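Local coordinates for putative metal binding protein RUMGNA_00854 (Ruminococcus gnavus, PDB 3U7Z) that is of unknown function but binds calcium ions in the crystal and is probably a metal-binding protein, at residues Gly5-Asp17 against Phe23-Leu36. Numbering follows the deposited sequence.
Sequences GEKHITVTVIHGD and FEFDTDAKYLGEVL
Val-11 lays CG2 obliquely against the ring of Phe-25, 3.7 Å from Phe-25 CE2, while its other methyl, CG1, crosses Leu-36 at about a right angle and meets Leu-36 CD2 at 4.0 Å. CG1 stands anti to the backbone N (chi1 178°), which sends the two branches to these separate partners. Ile-9 points its CD1 tip to tip at Val-35 CG1, 4.1 Å off; Val-35 CG1 also rests on one face of the Phe-25 ring, offset toward its rim, and the ring thus touches both Val-11 of strand 7-14 and Val-35 of the helix. Further along, Val-13 CG2 touches Phe-23 CE2 at 3.8 Å. Paired backbone hydrogen bonds join Lys-7 to Thr-27, Ile-9 to Phe-25 and Val-11 to Phe-23. Lys-7 bends at its last torsion (chi4 82°) and brings NZ above the carbonyl plane of Ala-29, just past the end of strand 20-27, 3.0 Å from Ala-29 O. Thr-27 OG1 accepts from Ala-29 N in an ST turn, which probably steadies the turn that carries this carbonyl. A leucine in place of Lys-7 would probably leave Ala-29 O without this bond and the turn less firmly tied to strand 7-14. On the other sheet face, His-8 ND1 gives a 2.7 Å hydrogen bond, near its own ring plane, to the anti side of Asp-26 OD1, somewhat out of the carboxylate plane. The antiparallel strands 7-14 and 20-27 form a hairpin at one side of the mixed sheet: 20-27 is outermost, 7-14 runs parallel to 92-99, and helix 32-38 packs over the face bearing Ile-9 and Val-11.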
# COMPACT_ATOMS: atom_id res chain seq x y z
N GLY A 5 16.33 13.41 1.78
CA GLY A 5 17.19 12.35 2.39
C GLY A 5 16.63 10.95 2.15
O GLY A 5 15.45 10.78 1.93
N GLU A 6 17.51 9.96 2.25
CA GLU A 6 17.10 8.57 2.06
C GLU A 6 16.50 7.96 3.36
O GLU A 6 17.08 7.99 4.44
CB GLU A 6 18.29 7.76 1.53
CG GLU A 6 17.92 6.51 0.77
CD GLU A 6 19.15 5.69 0.42
OE1 GLU A 6 19.58 4.87 1.24
OE2 GLU A 6 19.67 5.84 -0.68
N LYS A 7 15.32 7.36 3.22
CA LYS A 7 14.57 6.71 4.29
C LYS A 7 14.55 5.22 3.95
O LYS A 7 14.46 4.86 2.78
CB LYS A 7 13.16 7.26 4.29
CG LYS A 7 13.12 8.77 4.58
CD LYS A 7 11.72 9.28 4.44
CE LYS A 7 11.65 10.78 4.19
NZ LYS A 7 11.89 11.07 2.74
N HIS A 8 14.59 4.40 4.98
CA HIS A 8 14.57 2.95 4.82
C HIS A 8 13.26 2.47 5.40
O HIS A 8 13.01 2.60 6.59
CB HIS A 8 15.77 2.37 5.58
CG HIS A 8 17.06 3.03 5.23
ND1 HIS A 8 17.62 2.93 3.99
CD2 HIS A 8 17.80 3.94 5.91
CE1 HIS A 8 18.71 3.70 3.93
NE2 HIS A 8 18.83 4.33 5.08
N ILE A 9 12.45 1.91 4.52
CA ILE A 9 11.13 1.43 4.92
C ILE A 9 10.85 0.03 4.42
O ILE A 9 11.54 -0.51 3.55
CB ILE A 9 10.01 2.38 4.48
CG1 ILE A 9 9.77 2.33 3.00
CG2 ILE A 9 10.35 3.80 4.87
CD1 ILE A 9 8.50 2.96 2.58
N THR A 10 9.83 -0.57 5.01
CA THR A 10 9.34 -1.86 4.51
C THR A 10 7.87 -1.77 4.20
O THR A 10 7.15 -0.99 4.82
CB THR A 10 9.56 -3.00 5.49
OG1 THR A 10 8.89 -2.79 6.70
CG2 THR A 10 11.00 -3.10 5.87
N VAL A 11 7.46 -2.47 3.15
CA VAL A 11 6.06 -2.62 2.78
C VAL A 11 5.81 -4.11 2.71
O VAL A 11 6.45 -4.81 1.94
CB VAL A 11 5.78 -1.98 1.45
CG1 VAL A 11 4.30 -2.19 1.07
CG2 VAL A 11 6.15 -0.49 1.48
N THR A 12 4.86 -4.59 3.51
CA THR A 12 4.47 -5.99 3.48
C THR A 12 3.10 -6.11 2.85
O THR A 12 2.19 -5.38 3.20
CB THR A 12 4.46 -6.59 4.88
OG1 THR A 12 5.75 -6.45 5.48
CG2 THR A 12 4.08 -8.05 4.87
N VAL A 13 3.00 -6.96 1.84
CA VAL A 13 1.77 -7.25 1.17
C VAL A 13 1.19 -8.52 1.73
O VAL A 13 1.84 -9.55 1.68
CB VAL A 13 1.95 -7.34 -0.34
CG1 VAL A 13 0.66 -7.65 -1.03
CG2 VAL A 13 2.61 -6.06 -0.86
N ILE A 14 -0.01 -8.43 2.26
CA ILE A 14 -0.73 -9.60 2.80
C ILE A 14 -1.86 -9.94 1.82
O ILE A 14 -2.87 -9.25 1.69
CB ILE A 14 -1.22 -9.41 4.24
CG1 ILE A 14 -0.06 -9.08 5.18
CG2 ILE A 14 -1.84 -10.69 4.77
CD1 ILE A 14 0.22 -7.62 5.34
N HIS A 15 -1.59 -10.98 1.08
CA HIS A 15 -2.41 -11.43 -0.00
C HIS A 15 -3.69 -12.13 0.51
O HIS A 15 -3.82 -12.49 1.69
CB HIS A 15 -1.60 -12.34 -0.96
CG HIS A 15 -0.65 -11.59 -1.85
ND1 HIS A 15 -1.10 -10.83 -2.91
CD2 HIS A 15 0.69 -11.39 -1.78
CE1 HIS A 15 -0.06 -10.28 -3.53
NE2 HIS A 15 1.05 -10.59 -2.85
N GLY A 16 -4.57 -12.39 -0.46
CA GLY A 16 -5.84 -13.06 -0.21
C GLY A 16 -5.69 -14.44 0.40
O GLY A 16 -6.55 -14.80 1.19
N ASP A 17 -4.62 -15.17 0.07
CA ASP A 17 -4.36 -16.52 0.60
C ASP A 17 -3.40 -16.52 1.81
O ASP A 17 -2.87 -17.60 2.16
CB ASP A 17 -3.81 -17.43 -0.48
CG ASP A 17 -2.41 -17.03 -0.96
OD1 ASP A 17 -1.89 -15.98 -0.52
OD2 ASP A 17 -1.80 -17.75 -1.78
N PHE A 23 8.72 -6.21 1.07
CA PHE A 23 9.49 -5.41 0.16
C PHE A 23 10.19 -4.32 0.94
O PHE A 23 9.59 -3.64 1.74
CB PHE A 23 8.61 -4.81 -0.92
CG PHE A 23 7.88 -5.80 -1.75
CD1 PHE A 23 8.46 -6.34 -2.91
CD2 PHE A 23 6.63 -6.21 -1.40
CE1 PHE A 23 7.78 -7.27 -3.64
CE2 PHE A 23 5.97 -7.16 -2.15
CZ PHE A 23 6.56 -7.67 -3.27
N GLU A 24 11.48 -4.15 0.71
CA GLU A 24 12.25 -3.11 1.38
C GLU A 24 12.52 -2.03 0.38
O GLU A 24 12.85 -2.30 -0.77
CB GLU A 24 13.56 -3.64 1.93
CG GLU A 24 13.40 -4.50 3.12
CD GLU A 24 14.73 -4.87 3.70
OE1 GLU A 24 15.55 -5.43 2.95
OE2 GLU A 24 14.96 -4.57 4.89
N PHE A 25 12.38 -0.77 0.82
CA PHE A 25 12.73 0.36 -0.00
C PHE A 25 13.70 1.31 0.70
O PHE A 25 13.58 1.60 1.87
CB PHE A 25 11.49 1.13 -0.36
CG PHE A 25 10.52 0.36 -1.17
CD1 PHE A 25 10.59 0.39 -2.56
CD2 PHE A 25 9.47 -0.32 -0.58
CE1 PHE A 25 9.66 -0.33 -3.35
CE2 PHE A 25 8.52 -1.03 -1.37
CZ PHE A 25 8.62 -1.03 -2.71
N ASP A 26 14.68 1.77 -0.07
CA ASP A 26 15.54 2.85 0.36
C ASP A 26 15.19 4.03 -0.55
O ASP A 26 15.48 4.01 -1.72
CB ASP A 26 17.00 2.39 0.22
CG ASP A 26 17.28 1.05 0.95
OD1 ASP A 26 17.21 1.01 2.19
OD2 ASP A 26 17.53 0.03 0.27
N THR A 27 14.56 5.06 0.00
CA THR A 27 13.81 6.01 -0.82
C THR A 27 13.95 7.43 -0.30
O THR A 27 14.03 7.62 0.88
CB THR A 27 12.29 5.59 -0.90
OG1 THR A 27 11.56 6.56 -1.63
CG2 THR A 27 11.68 5.48 0.51
N ASP A 28 13.94 8.40 -1.21
CA ASP A 28 13.86 9.83 -0.84
C ASP A 28 12.45 10.38 -1.08
O ASP A 28 12.22 11.59 -0.99
CB ASP A 28 14.92 10.68 -1.57
CG ASP A 28 15.29 10.12 -2.94
OD1 ASP A 28 14.36 9.95 -3.77
OD2 ASP A 28 16.48 9.80 -3.17
N ALA A 29 11.51 9.47 -1.34
CA ALA A 29 10.11 9.82 -1.53
C ALA A 29 9.49 10.46 -0.30
O ALA A 29 9.80 10.13 0.87
CB ALA A 29 9.32 8.58 -1.90
N LYS A 30 8.60 11.40 -0.58
CA LYS A 30 7.88 12.06 0.44
C LYS A 30 6.68 11.21 0.78
O LYS A 30 6.32 11.20 1.93
CB LYS A 30 7.44 13.47 -0.04
CG LYS A 30 6.52 14.26 0.91
CD LYS A 30 7.15 14.73 2.21
CE LYS A 30 6.22 15.70 2.96
NZ LYS A 30 6.46 15.69 4.43
N TYR A 31 6.07 10.53 -0.21
CA TYR A 31 4.78 9.86 -0.01
C TYR A 31 4.78 8.41 -0.41
O TYR A 31 5.51 8.00 -1.27
CB TYR A 31 3.66 10.58 -0.77
CG TYR A 31 3.45 11.99 -0.24
CD1 TYR A 31 2.79 12.22 0.95
CD2 TYR A 31 3.93 13.11 -0.95
CE1 TYR A 31 2.60 13.50 1.48
CE2 TYR A 31 3.74 14.42 -0.44
CZ TYR A 31 3.08 14.59 0.77
OH TYR A 31 2.90 15.86 1.26
N LEU A 32 3.91 7.66 0.25
CA LEU A 32 3.91 6.22 0.10
C LEU A 32 3.58 5.80 -1.31
O LEU A 32 4.16 4.90 -1.83
CB LEU A 32 2.93 5.54 1.06
CG LEU A 32 2.79 4.00 0.99
CD1 LEU A 32 4.14 3.34 1.28
CD2 LEU A 32 1.69 3.55 1.95
N GLY A 33 2.67 6.52 -1.96
CA GLY A 33 2.32 6.12 -3.35
C GLY A 33 3.49 6.17 -4.31
O GLY A 33 3.61 5.29 -5.20
N GLU A 34 4.38 7.17 -4.12
CA GLU A 34 5.57 7.32 -4.95
C GLU A 34 6.49 6.11 -4.75
O GLU A 34 7.05 5.54 -5.72
CB GLU A 34 6.29 8.65 -4.61
CG GLU A 34 7.63 8.84 -5.30
CD GLU A 34 8.37 10.10 -4.86
OE1 GLU A 34 7.82 10.91 -4.08
OE2 GLU A 34 9.54 10.28 -5.30
N VAL A 35 6.60 5.67 -3.50
CA VAL A 35 7.40 4.51 -3.19
C VAL A 35 6.84 3.26 -3.86
O VAL A 35 7.57 2.51 -4.50
CB VAL A 35 7.52 4.26 -1.67
CG1 VAL A 35 8.43 3.07 -1.47
CG2 VAL A 35 7.99 5.50 -0.86
N LEU A 36 5.54 3.08 -3.72
CA LEU A 36 4.90 1.86 -4.26
C LEU A 36 5.04 1.82 -5.77
O LEU A 36 5.36 0.75 -6.39
CB LEU A 36 3.45 1.86 -3.85
CG LEU A 36 3.13 1.80 -2.35
CD1 LEU A 36 1.63 1.98 -2.01
CD2 LEU A 36 3.67 0.52 -1.76